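Local coordinates for protein putative fimbrial subunit (Corynebacterium diphtheriae, PDB 4HSQ) that is the major pilin SpaD, whose D2 and D3 domains form part of the subunit that probably polymerises into the shaft of a surface adhesion pilus, at residues A[10-16]-A[206-212]; A[145-149]-A[244-248]; A[26-32]-A[95-101]; A[66-72]-A[85-91]. One frame throughout, in Å; residues are numbered along the deposited sequence.

Contact 1: A[10-16]-A[206-212]; sequences VKDADQN and HVTDFED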
# COMPACT_ATOMS: atom_id res chain seq x y z
N VAL A 10 8.72 -4.85 3.33
CA VAL A 10 7.54 -4.55 2.53
C VAL A 10 8.00 -4.01 1.20
O VAL A 10 8.93 -3.21 1.13
CB VAL A 10 6.55 -3.57 3.23
CG1 VAL A 10 7.20 -2.21 3.56
CG2 VAL A 10 5.28 -3.36 2.38
N LYS A 11 7.38 -4.52 0.14
CA LYS A 11 7.63 -4.02 -1.20
C LYS A 11 6.32 -3.43 -1.67
O LYS A 11 5.40 -4.17 -2.01
CB LYS A 11 8.12 -5.13 -2.15
CG LYS A 11 8.61 -4.54 -3.45
CD LYS A 11 10.04 -3.98 -3.25
CE LYS A 11 10.57 -3.23 -4.45
NZ LYS A 11 9.69 -2.07 -4.83
N ASP A 12 6.20 -2.10 -1.63
CA ASP A 12 4.96 -1.40 -1.94
C ASP A 12 5.14 -0.19 -2.87
O ASP A 12 4.15 0.48 -3.15
CB ASP A 12 4.32 -0.91 -0.62
CG ASP A 12 5.19 0.03 0.23
OD1 ASP A 12 5.96 0.82 -0.34
OD2 ASP A 12 5.08 -0.02 1.46
N ALA A 13 6.39 0.14 -3.30
CA ALA A 13 6.60 1.35 -4.14
C ALA A 13 5.63 1.41 -5.33
O ALA A 13 5.42 0.43 -6.05
CB ALA A 13 8.04 1.46 -4.63
N ASP A 14 4.99 2.57 -5.44
CA ASP A 14 4.02 2.97 -6.48
C ASP A 14 2.72 2.17 -6.44
O ASP A 14 1.88 2.35 -7.32
CB ASP A 14 4.65 2.88 -7.89
CG ASP A 14 5.92 3.70 -8.06
OD1 ASP A 14 5.91 4.91 -7.70
OD2 ASP A 14 6.93 3.15 -8.51
N GLN A 15 2.50 1.36 -5.43
CA GLN A 15 1.26 0.57 -5.39
C GLN A 15 0.22 1.38 -4.64
O GLN A 15 0.41 1.70 -3.47
CB GLN A 15 1.51 -0.81 -4.74
CG GLN A 15 2.60 -1.66 -5.48
CD GLN A 15 2.42 -1.60 -6.99
OE1 GLN A 15 1.38 -1.95 -7.53
NE2 GLN A 15 3.37 -1.04 -7.70
N ASN A 16 -0.87 1.74 -5.32
CA ASN A 16 -1.90 2.56 -4.72
C ASN A 16 -2.98 1.68 -4.04
O ASN A 16 -2.78 0.48 -3.85
CB ASN A 16 -2.46 3.49 -5.80
CG ASN A 16 -1.36 4.42 -6.31
OD1 ASN A 16 -0.61 5.04 -5.55
ND2 ASN A 16 -1.21 4.53 -7.60
N HIS A 206 -0.35 6.03 -2.98
CA HIS A 206 0.87 5.81 -2.21
C HIS A 206 1.60 7.14 -2.08
O HIS A 206 1.74 7.88 -3.06
CB HIS A 206 1.76 4.81 -2.97
CG HIS A 206 2.84 4.18 -2.15
ND1 HIS A 206 3.86 4.93 -1.58
CD2 HIS A 206 3.07 2.87 -1.92
CE1 HIS A 206 4.68 4.05 -1.02
NE2 HIS A 206 4.26 2.80 -1.21
N VAL A 207 2.05 7.46 -0.86
CA VAL A 207 2.83 8.70 -0.66
C VAL A 207 4.14 8.60 -1.44
O VAL A 207 4.68 7.50 -1.64
CB VAL A 207 3.10 9.03 0.82
CG1 VAL A 207 1.80 9.04 1.63
CG2 VAL A 207 4.16 8.08 1.45
N THR A 208 4.68 9.76 -1.85
CA THR A 208 5.91 9.76 -2.65
C THR A 208 7.21 9.77 -1.83
O THR A 208 8.25 9.45 -2.39
CB THR A 208 5.92 11.00 -3.55
OG1 THR A 208 5.88 12.19 -2.73
CG2 THR A 208 4.74 11.02 -4.52
N ASP A 209 7.17 10.14 -0.55
CA ASP A 209 8.40 10.34 0.24
C ASP A 209 8.82 9.16 1.11
O ASP A 209 9.79 9.24 1.85
CB ASP A 209 8.22 11.61 1.13
CG ASP A 209 7.09 11.50 2.12
OD1 ASP A 209 5.98 11.10 1.71
OD2 ASP A 209 7.33 11.74 3.32
N PHE A 210 8.06 8.06 1.07
CA PHE A 210 8.35 6.89 1.90
C PHE A 210 7.82 5.70 1.17
O PHE A 210 6.64 5.69 0.78
CB PHE A 210 7.69 7.07 3.25
CG PHE A 210 8.19 6.14 4.32
CD1 PHE A 210 7.66 4.87 4.46
CD2 PHE A 210 9.15 6.57 5.25
CE1 PHE A 210 8.10 4.01 5.47
CE2 PHE A 210 9.57 5.72 6.27
CZ PHE A 210 9.04 4.45 6.38
N GLU A 211 8.68 4.71 0.94
CA GLU A 211 8.27 3.52 0.20
C GLU A 211 9.16 2.35 0.54
O GLU A 211 10.33 2.52 0.93
CB GLU A 211 8.24 3.77 -1.32
CG GLU A 211 9.59 3.87 -1.98
CD GLU A 211 9.59 4.63 -3.29
OE1 GLU A 211 8.49 4.96 -3.80
OE2 GLU A 211 10.70 4.89 -3.81
N ASP A 212 8.58 1.13 0.42
CA ASP A 212 9.31 -0.11 0.73
C ASP A 212 9.89 -0.10 2.17
O ASP A 212 10.95 -0.68 2.44
CB ASP A 212 10.42 -0.41 -0.32
CG ASP A 212 9.92 -0.56 -1.75
OD1 ASP A 212 8.70 -0.84 -1.94
OD2 ASP A 212 10.74 -0.43 -2.68
O HOH W 1 10.91 -3.04 4.01
O HOH W 2 5.73 4.75 -3.97
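D12 and D212 exchange hydrogen bonds where the two Ig-like pilin domains meet: 10-16 leaves an edge strand of the first (Sgo0707 N2 family), and 206-212 runs from the end of strand 199-206 through a turn into the short strand 210-211 of the prealbumin-like second. D212 N gives a nearly straight bond of 2.7 Å to D12 OD1, and D212 OD1 takes in return the backbone N-H groups of D12 and A13, at 2.8 and 2.9 Å. The lysine before them, K11, bends at chi2 and chi4 so that its NZ completes a salt bridge, 2.9 Å from D212 OD2 on the syn side.

D12 OD1 has a second donor, NE2 of H206 at 2.8 Å, in a His-carboxylate hydrogen bond. D12 OD1 lies in the ring plane of H206, but NE2 stands well above the carboxylate plane, 73° out of it, and D212 N approaches from the opposite face. H206 reaches this place with CG anti to its backbone N (chi1 -163°), and its ND1-H, bonded to V207 O, fixes the ring rotation.

Further out, D12 OD2 is held by T144, and the ring of H206 meets H146 edge-to-face. D14 and E211 both pair with K221, which probably eases their mutual repulsion. At the far end, N16 OD1 receives H206 N on a lone pair, in the carbonyl plane, at 2.8 Å and 176°.

Contact 2: A[145-149]-A[244-248]; sequences YHGKL and IEFTR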
# COMPACT_ATOMS: atom_id res chain seq x y z
N TYR A 145 2.45 3.97 3.70
CA TYR A 145 1.60 5.16 3.79
C TYR A 145 0.83 5.44 2.52
O TYR A 145 1.40 5.46 1.43
CB TYR A 145 2.44 6.41 4.08
CG TYR A 145 3.19 6.42 5.38
CD1 TYR A 145 2.66 7.03 6.52
CD2 TYR A 145 4.44 5.81 5.49
CE1 TYR A 145 3.39 7.11 7.71
CE2 TYR A 145 5.18 5.89 6.68
CZ TYR A 145 4.64 6.52 7.79
OH TYR A 145 5.37 6.57 8.95
N HIS A 146 -0.46 5.72 2.68
CA HIS A 146 -1.35 6.10 1.58
C HIS A 146 -2.17 7.26 2.03
O HIS A 146 -2.51 7.32 3.20
CB HIS A 146 -2.28 4.95 1.14
CG HIS A 146 -1.59 3.84 0.39
ND1 HIS A 146 -0.91 2.85 1.07
CD2 HIS A 146 -1.52 3.60 -0.94
CE1 HIS A 146 -0.44 2.04 0.13
NE2 HIS A 146 -0.78 2.45 -1.09
N GLY A 147 -2.58 8.11 1.10
CA GLY A 147 -3.43 9.25 1.46
C GLY A 147 -4.51 9.44 0.44
O GLY A 147 -4.48 8.86 -0.65
N LYS A 148 -5.51 10.22 0.81
CA LYS A 148 -6.59 10.55 -0.13
C LYS A 148 -6.26 11.82 -0.90
O LYS A 148 -5.64 12.73 -0.36
CB LYS A 148 -7.90 10.74 0.62
CG LYS A 148 -8.35 9.46 1.27
CD LYS A 148 -9.83 9.57 1.67
CE LYS A 148 -10.06 9.25 3.12
NZ LYS A 148 -11.45 9.58 3.51
N LEU A 149 -6.69 11.88 -2.16
CA LEU A 149 -6.50 13.04 -2.98
C LEU A 149 -7.88 13.59 -3.34
O LEU A 149 -8.60 12.96 -4.10
CB LEU A 149 -5.65 12.75 -4.23
CG LEU A 149 -5.52 13.95 -5.21
CD1 LEU A 149 -4.83 15.16 -4.53
CD2 LEU A 149 -4.78 13.54 -6.47
N ILE A 244 1.08 17.42 -8.09
CA ILE A 244 0.77 17.27 -6.67
C ILE A 244 1.99 16.75 -5.92
O ILE A 244 2.50 15.68 -6.28
CB ILE A 244 -0.43 16.28 -6.53
CG1 ILE A 244 -1.70 16.75 -7.30
CG2 ILE A 244 -0.75 15.96 -5.07
CD1 ILE A 244 -2.32 18.00 -6.80
N GLU A 245 2.40 17.44 -4.85
CA GLU A 245 3.49 17.00 -3.94
C GLU A 245 2.81 16.14 -2.87
O GLU A 245 2.32 16.66 -1.87
CB GLU A 245 4.25 18.19 -3.30
CG GLU A 245 4.81 19.20 -4.29
CD GLU A 245 6.03 19.99 -3.83
OE1 GLU A 245 6.57 20.76 -4.66
OE2 GLU A 245 6.46 19.83 -2.67
N PHE A 246 2.69 14.85 -3.16
CA PHE A 246 1.91 13.93 -2.32
C PHE A 246 2.76 13.23 -1.25
O PHE A 246 2.89 12.01 -1.21
CB PHE A 246 1.19 12.94 -3.24
CG PHE A 246 -0.06 12.36 -2.66
CD1 PHE A 246 -1.19 13.15 -2.47
CD2 PHE A 246 -0.12 11.03 -2.29
CE1 PHE A 246 -2.37 12.61 -1.93
CE2 PHE A 246 -1.28 10.49 -1.74
CZ PHE A 246 -2.40 11.27 -1.59
N THR A 247 3.27 14.02 -0.32
CA THR A 247 4.11 13.56 0.78
C THR A 247 3.31 13.46 2.08
O THR A 247 2.29 14.13 2.24
CB THR A 247 5.31 14.49 0.98
OG1 THR A 247 4.83 15.75 1.46
CG2 THR A 247 6.13 14.66 -0.32
N ARG A 248 3.79 12.63 3.00
CA ARG A 248 3.18 12.50 4.33
C ARG A 248 2.93 13.88 4.99
O ARG A 248 1.84 14.14 5.51
CB ARG A 248 4.09 11.67 5.25
CG ARG A 248 4.11 10.17 4.90
CD ARG A 248 5.13 9.44 5.75
NE ARG A 248 6.50 9.90 5.53
CZ ARG A 248 7.51 9.61 6.34
NH1 ARG A 248 7.33 8.85 7.41
NH2 ARG A 248 8.72 10.10 6.09
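Y145 and R248 meet at the domain boundary, where segment 145-149 of strand 142-155 runs along the prealbumin-like beta domain, probably of CnaB type, and the loop 244-248 leads from an edge strand into the short helix 248-252.

The aromatic contact is a CH-pi interaction joined to an off-centre cation-pi one. R248 CD sits squarely over the face of the tyrosine, 3.3 Å from the ring centroid and only 4° off the normal. The bend at chi3 then carries the guanidinium toward the hydroxyl side, CZ lying 4.8 Å from the same centroid, with its plane turned 63° from the ring. Two carboxylates outside the pair, D209 at NE and E215 at NH2, hold the guanidinium in salt bridges, while F210 meets Y145 edge-to-face.

Apolar packing occupies the other end. L149 CD1 touches I244 CG2 at 4.2 Å, and L149 CB lies 4.0 Å from F246 CE1; L205 and L225 add to this layer between the sheets.

Backbone and turn geometry account for the rest. F246 is the centre of an inverse gamma turn, and its CG, anti to the backbone N (chi1 -154°), sends the ring at the strand. G147, with no side chain, lets the ring edge come close to its backbone. T247 follows as N-cap, its OG1 accepting from K250 N at the start of the helix that carries I251, a calcium ligand. The F246 ring offers its edge to two strand carbonyls, K148 O near CE1 and, at 3.3 Å from CZ, G147 O.

Contact 3: A[26-32]-A[95-101]; sequences KADAPTW and VKSGDKM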
# COMPACT_ATOMS: atom_id res chain seq x y z
N LYS A 26 11.45 -12.98 7.16
CA LYS A 26 12.66 -13.81 7.16
C LYS A 26 13.06 -14.10 8.60
O LYS A 26 12.99 -13.22 9.48
CB LYS A 26 13.81 -13.12 6.40
CG LYS A 26 13.55 -13.04 4.89
CD LYS A 26 14.80 -12.79 4.06
CE LYS A 26 14.49 -12.45 2.61
NZ LYS A 26 13.97 -13.62 1.83
N ALA A 27 13.44 -15.34 8.84
CA ALA A 27 13.81 -15.78 10.18
C ALA A 27 14.68 -17.01 10.10
O ALA A 27 14.50 -17.84 9.20
CB ALA A 27 12.55 -16.10 10.98
N ASP A 28 15.58 -17.17 11.05
CA ASP A 28 16.39 -18.36 11.08
C ASP A 28 15.65 -19.48 11.77
O ASP A 28 15.02 -19.27 12.80
CB ASP A 28 17.73 -18.11 11.79
CG ASP A 28 18.60 -17.08 11.10
OD1 ASP A 28 18.89 -17.26 9.90
OD2 ASP A 28 18.97 -16.09 11.76
N ALA A 29 15.72 -20.68 11.18
CA ALA A 29 15.19 -21.86 11.84
C ALA A 29 16.17 -22.22 12.96
O ALA A 29 17.35 -21.83 12.86
CB ALA A 29 15.06 -23.00 10.84
N PRO A 30 15.75 -22.93 14.03
CA PRO A 30 16.75 -23.35 15.02
C PRO A 30 17.70 -24.42 14.43
O PRO A 30 17.55 -24.83 13.26
CB PRO A 30 15.88 -23.91 16.16
CG PRO A 30 14.67 -24.46 15.45
CD PRO A 30 14.42 -23.49 14.32
N THR A 31 18.68 -24.86 15.22
CA THR A 31 19.61 -25.91 14.81
C THR A 31 19.30 -27.20 15.58
O THR A 31 18.78 -27.14 16.69
CB THR A 31 21.08 -25.48 15.00
OG1 THR A 31 21.27 -25.13 16.37
CG2 THR A 31 21.50 -24.32 14.07
N TRP A 32 19.62 -28.37 15.00
CA TRP A 32 19.39 -29.67 15.62
C TRP A 32 20.27 -30.74 14.99
O TRP A 32 20.65 -30.63 13.81
CB TRP A 32 17.90 -30.09 15.57
CG TRP A 32 17.37 -30.33 14.19
CD1 TRP A 32 17.35 -31.52 13.51
CD2 TRP A 32 16.79 -29.36 13.31
NE1 TRP A 32 16.77 -31.35 12.28
CE2 TRP A 32 16.43 -30.03 12.12
CE3 TRP A 32 16.54 -27.98 13.42
CZ2 TRP A 32 15.81 -29.37 11.05
CZ3 TRP A 32 15.92 -27.33 12.36
CH2 TRP A 32 15.57 -28.03 11.20
N VAL A 95 13.05 -28.92 5.93
CA VAL A 95 13.81 -27.88 6.64
C VAL A 95 15.11 -28.46 7.16
O VAL A 95 15.10 -29.48 7.84
CB VAL A 95 13.00 -27.19 7.77
CG1 VAL A 95 13.79 -26.03 8.39
CG2 VAL A 95 11.64 -26.69 7.25
N LYS A 96 16.24 -27.81 6.82
CA LYS A 96 17.57 -28.24 7.27
C LYS A 96 17.96 -27.38 8.46
O LYS A 96 17.54 -26.24 8.56
CB LYS A 96 18.63 -28.18 6.15
CG LYS A 96 18.23 -28.79 4.80
CD LYS A 96 18.27 -30.32 4.76
CE LYS A 96 17.46 -30.90 3.62
NZ LYS A 96 16.27 -31.65 4.12
N SER A 97 18.72 -27.95 9.40
CA SER A 97 19.19 -27.28 10.62
C SER A 97 19.76 -25.88 10.33
O SER A 97 20.59 -25.73 9.44
CB SER A 97 20.23 -28.14 11.33
OG SER A 97 20.92 -27.39 12.31
N GLY A 98 19.23 -24.88 11.03
CA GLY A 98 19.63 -23.48 10.90
C GLY A 98 19.26 -22.78 9.59
O GLY A 98 19.77 -21.69 9.32
N ASP A 99 18.39 -23.39 8.77
CA ASP A 99 17.96 -22.80 7.48
C ASP A 99 17.36 -21.41 7.63
O ASP A 99 16.66 -21.14 8.59
CB ASP A 99 16.90 -23.67 6.82
CG ASP A 99 17.41 -24.64 5.79
OD1 ASP A 99 18.63 -24.58 5.46
OD2 ASP A 99 16.60 -25.45 5.27
N LYS A 100 17.62 -20.54 6.66
CA LYS A 100 16.98 -19.24 6.62
C LYS A 100 15.59 -19.46 6.03
O LYS A 100 15.46 -19.93 4.89
CB LYS A 100 17.80 -18.23 5.81
CG LYS A 100 17.10 -16.86 5.58
CD LYS A 100 16.74 -16.08 6.84
CE LYS A 100 17.89 -15.29 7.42
NZ LYS A 100 17.50 -14.58 8.67
N MSE A 101 14.56 -19.24 6.85
CA MSE A 101 13.16 -19.39 6.47
C MSE A 101 12.68 -18.10 5.84
O MSE A 101 13.01 -17.00 6.32
CB MSE A 101 12.28 -19.73 7.69
CG MSE A 101 12.79 -20.91 8.48
SE MSE A 101 12.90 -22.49 7.39
CE MSE A 101 11.03 -22.68 6.84
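W32 lays one face of its indole over S97, whose CA stands 3.7 Å from the centroid of the six-membered ring, 12° off the normal, in a CH-pi contact. The far rim of the indole reaches V95: CH2 touches V95 CG1, and V95 O lies at the ring edge, 3.3 Å from CZ2. The torsion that puts the ring here (chi1 65°) sets CG between the backbone N and the carbonyl carbon. S97 OG, anti to its own N (chi1 166°), turns back to accept W32 N at 3.1 Å.

The chains then run antiparallel. G98 N, in the type II turn K96-D99, bonds to P30 O from above the carbonyl plane, A29 N bonds to D99 O at 2.8 Å, and A27 with M101 forms a hydrogen-bonded beta pair. This is the end of the pairing between the central strands 20-28 and 100-109 of an Ig-like pilin domain. On the buried face A29 CB packs on V95 CG1 and on CG of selenomethionine M101, 3.9 Å away; F41, F43 and A61 close round M101. On the opposite face D28 and K100 cross at the non-hydrogen-bonded pair, NZ coming 3.3 Å from OD1 in a long salt bridge with a weak hydrogen bond.

The chemistry suggests that backbone bonds and apolar burial do most of the holding, while the D28-K100 pair probably adds less at the partly exposed margin.

Contact 4: A[66-72]-A[85-91]; sequences LGTSDYT and VTLTDEG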
# COMPACT_ATOMS: atom_id res chain seq x y z
N LEU A 66 9.30 -24.26 -1.03
CA LEU A 66 8.28 -25.20 -0.57
C LEU A 66 7.06 -25.19 -1.47
O LEU A 66 6.81 -24.20 -2.15
CB LEU A 66 7.86 -24.91 0.89
CG LEU A 66 8.92 -25.04 1.99
CD1 LEU A 66 8.27 -25.10 3.37
CD2 LEU A 66 9.80 -26.26 1.81
N GLY A 67 6.34 -26.31 -1.51
CA GLY A 67 5.10 -26.43 -2.26
C GLY A 67 3.91 -26.26 -1.33
O GLY A 67 4.07 -26.23 -0.11
N THR A 68 2.69 -26.20 -1.89
CA THR A 68 1.49 -26.02 -1.05
C THR A 68 1.19 -27.22 -0.14
O THR A 68 0.48 -27.04 0.83
CB THR A 68 0.28 -25.65 -1.90
OG1 THR A 68 0.01 -26.76 -2.76
CG2 THR A 68 0.48 -24.34 -2.68
N SER A 69 1.79 -28.40 -0.36
CA SER A 69 1.61 -29.52 0.57
C SER A 69 2.52 -29.36 1.80
O SER A 69 2.32 -30.04 2.80
CB SER A 69 1.91 -30.86 -0.11
OG SER A 69 0.90 -31.13 -1.06
N ASP A 70 3.51 -28.43 1.71
CA ASP A 70 4.51 -28.21 2.75
C ASP A 70 4.06 -27.23 3.82
O ASP A 70 4.74 -27.10 4.85
CB ASP A 70 5.83 -27.75 2.12
CG ASP A 70 6.47 -28.78 1.22
OD1 ASP A 70 6.38 -29.99 1.54
OD2 ASP A 70 7.10 -28.39 0.22
N TYR A 71 2.92 -26.56 3.63
CA TYR A 71 2.42 -25.62 4.61
C TYR A 71 0.90 -25.49 4.51
O TYR A 71 0.30 -25.84 3.49
CB TYR A 71 3.10 -24.23 4.45
CG TYR A 71 2.86 -23.56 3.10
CD1 TYR A 71 1.74 -22.75 2.89
CD2 TYR A 71 3.76 -23.72 2.05
CE1 TYR A 71 1.51 -22.14 1.65
CE2 TYR A 71 3.55 -23.11 0.81
CZ TYR A 71 2.43 -22.32 0.62
OH TYR A 71 2.21 -21.69 -0.59
N THR A 72 0.27 -24.99 5.57
CA THR A 72 -1.16 -24.70 5.47
C THR A 72 -1.27 -23.20 5.59
O THR A 72 -0.39 -22.56 6.19
CB THR A 72 -2.01 -25.43 6.52
OG1 THR A 72 -1.67 -24.93 7.81
CG2 THR A 72 -1.88 -26.94 6.48
N VAL A 85 0.68 -19.17 8.61
CA VAL A 85 1.28 -20.08 7.63
C VAL A 85 2.03 -21.11 8.44
O VAL A 85 3.00 -20.77 9.10
CB VAL A 85 2.19 -19.35 6.60
CG1 VAL A 85 2.80 -20.35 5.62
CG2 VAL A 85 1.40 -18.26 5.87
N THR A 86 1.53 -22.36 8.45
CA THR A 86 2.07 -23.44 9.30
C THR A 86 2.73 -24.50 8.47
O THR A 86 2.09 -25.03 7.57
CB THR A 86 0.92 -24.05 10.12
OG1 THR A 86 0.20 -23.01 10.78
CG2 THR A 86 1.40 -25.07 11.14
N LEU A 87 3.96 -24.87 8.80
CA LEU A 87 4.60 -25.95 8.05
C LEU A 87 3.92 -27.25 8.42
O LEU A 87 3.56 -27.45 9.59
CB LEU A 87 6.11 -26.05 8.28
CG LEU A 87 6.96 -24.81 8.01
CD1 LEU A 87 8.42 -25.19 8.00
CD2 LEU A 87 6.60 -24.15 6.66
N THR A 88 3.69 -28.09 7.41
CA THR A 88 3.08 -29.41 7.62
C THR A 88 4.19 -30.39 8.00
O THR A 88 5.36 -30.01 7.91
CB THR A 88 2.37 -29.86 6.33
OG1 THR A 88 3.34 -30.00 5.29
CG2 THR A 88 1.28 -28.91 5.89
N ASP A 89 3.86 -31.66 8.28
CA ASP A 89 4.91 -32.65 8.54
C ASP A 89 5.82 -32.84 7.29
O ASP A 89 7.03 -32.94 7.46
CB ASP A 89 4.34 -33.98 9.03
CG ASP A 89 3.81 -33.92 10.46
OD1 ASP A 89 4.25 -33.03 11.23
OD2 ASP A 89 2.96 -34.77 10.81
N GLU A 90 5.26 -32.80 6.06
CA GLU A 90 6.09 -32.90 4.84
C GLU A 90 7.01 -31.67 4.68
O GLU A 90 8.17 -31.82 4.31
CB GLU A 90 5.22 -33.05 3.58
CG GLU A 90 4.50 -34.38 3.48
CD GLU A 90 3.24 -34.37 2.64
OE1 GLU A 90 3.09 -33.45 1.80
OE2 GLU A 90 2.41 -35.28 2.82
N GLY A 91 6.48 -30.48 4.98
CA GLY A 91 7.25 -29.24 4.94
C GLY A 91 8.38 -29.20 5.95
O GLY A 91 9.49 -28.77 5.63
O HOH W 3 0.94 -32.13 3.54
O HOH W 4 -1.97 -22.22 9.00
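T88 points its hydroxyl at the turn before strand 71-73: OG1, placed between its backbone N and carbonyl carbon (chi1 63°), donates to S69 O at 2.7 Å, in the carbonyl plane on a lone pair. T88 OG1 also accepts G91 N at 3.2 Å, which makes T88 the N-cap of helix 89-93, so a single hydroxyl ties the turn to the helix start. T88 N meanwhile reaches D70 O from above the carbonyl plane, at 2.9 Å. G91 passes close to that oxygen, its CA 3.3 Å away.

Along the beta hairpin, T72 and T86, a hydrogen-bonded antiparallel pair, lie side by side and point the same way; a water bridges their hydroxyls. On the other face of the hairpin Y71 runs alongside V85, CD1 to CG1 3.8 Å, while Y71 CB rests against L87 CD2. L66 crosses L87 at about a right angle, and its CD1 meets L87 CD2 at 3.8 Å. The D70 carboxylate turns back into its own turn, OD2 accepting G67 N, and is also paired with K94, which probably offsets the charge of D70, whose OD1 lies near the like-charged E90.

Hairpin 71-73/82-87 is an edge of the first pilin domain's beta sandwich. V56 and V59 of strand 51-61 pack on its Y71 face, where M101 of strand 100-109 meets L87, and strand 41-46 pairs with 82-87 on the side away from 71-73.

How the contacts relate
Contacts 3 and 4 share the far end of the first domain, their centres about 15 Å apart, and touch through L87, which packs on V95 and M101. Contact 3 joins the central strands of one sheet, contact 4 an edge hairpin of the other; both mix buried apolar faces with exposed polar margins. Contacts 1 and 2 adjoin at the domain junction, about 11 Å between centres, linked by Q15 O with H146 NE2 and T208 N with F246 O. There the chemistry shifts: contact 1 is dominated by carboxylate and histidine bonds, buried at D12 and H206 and more open toward K11 and D212, whereas contact 2 relies on aromatic and apolar packing with no clear hydrogen bond across it.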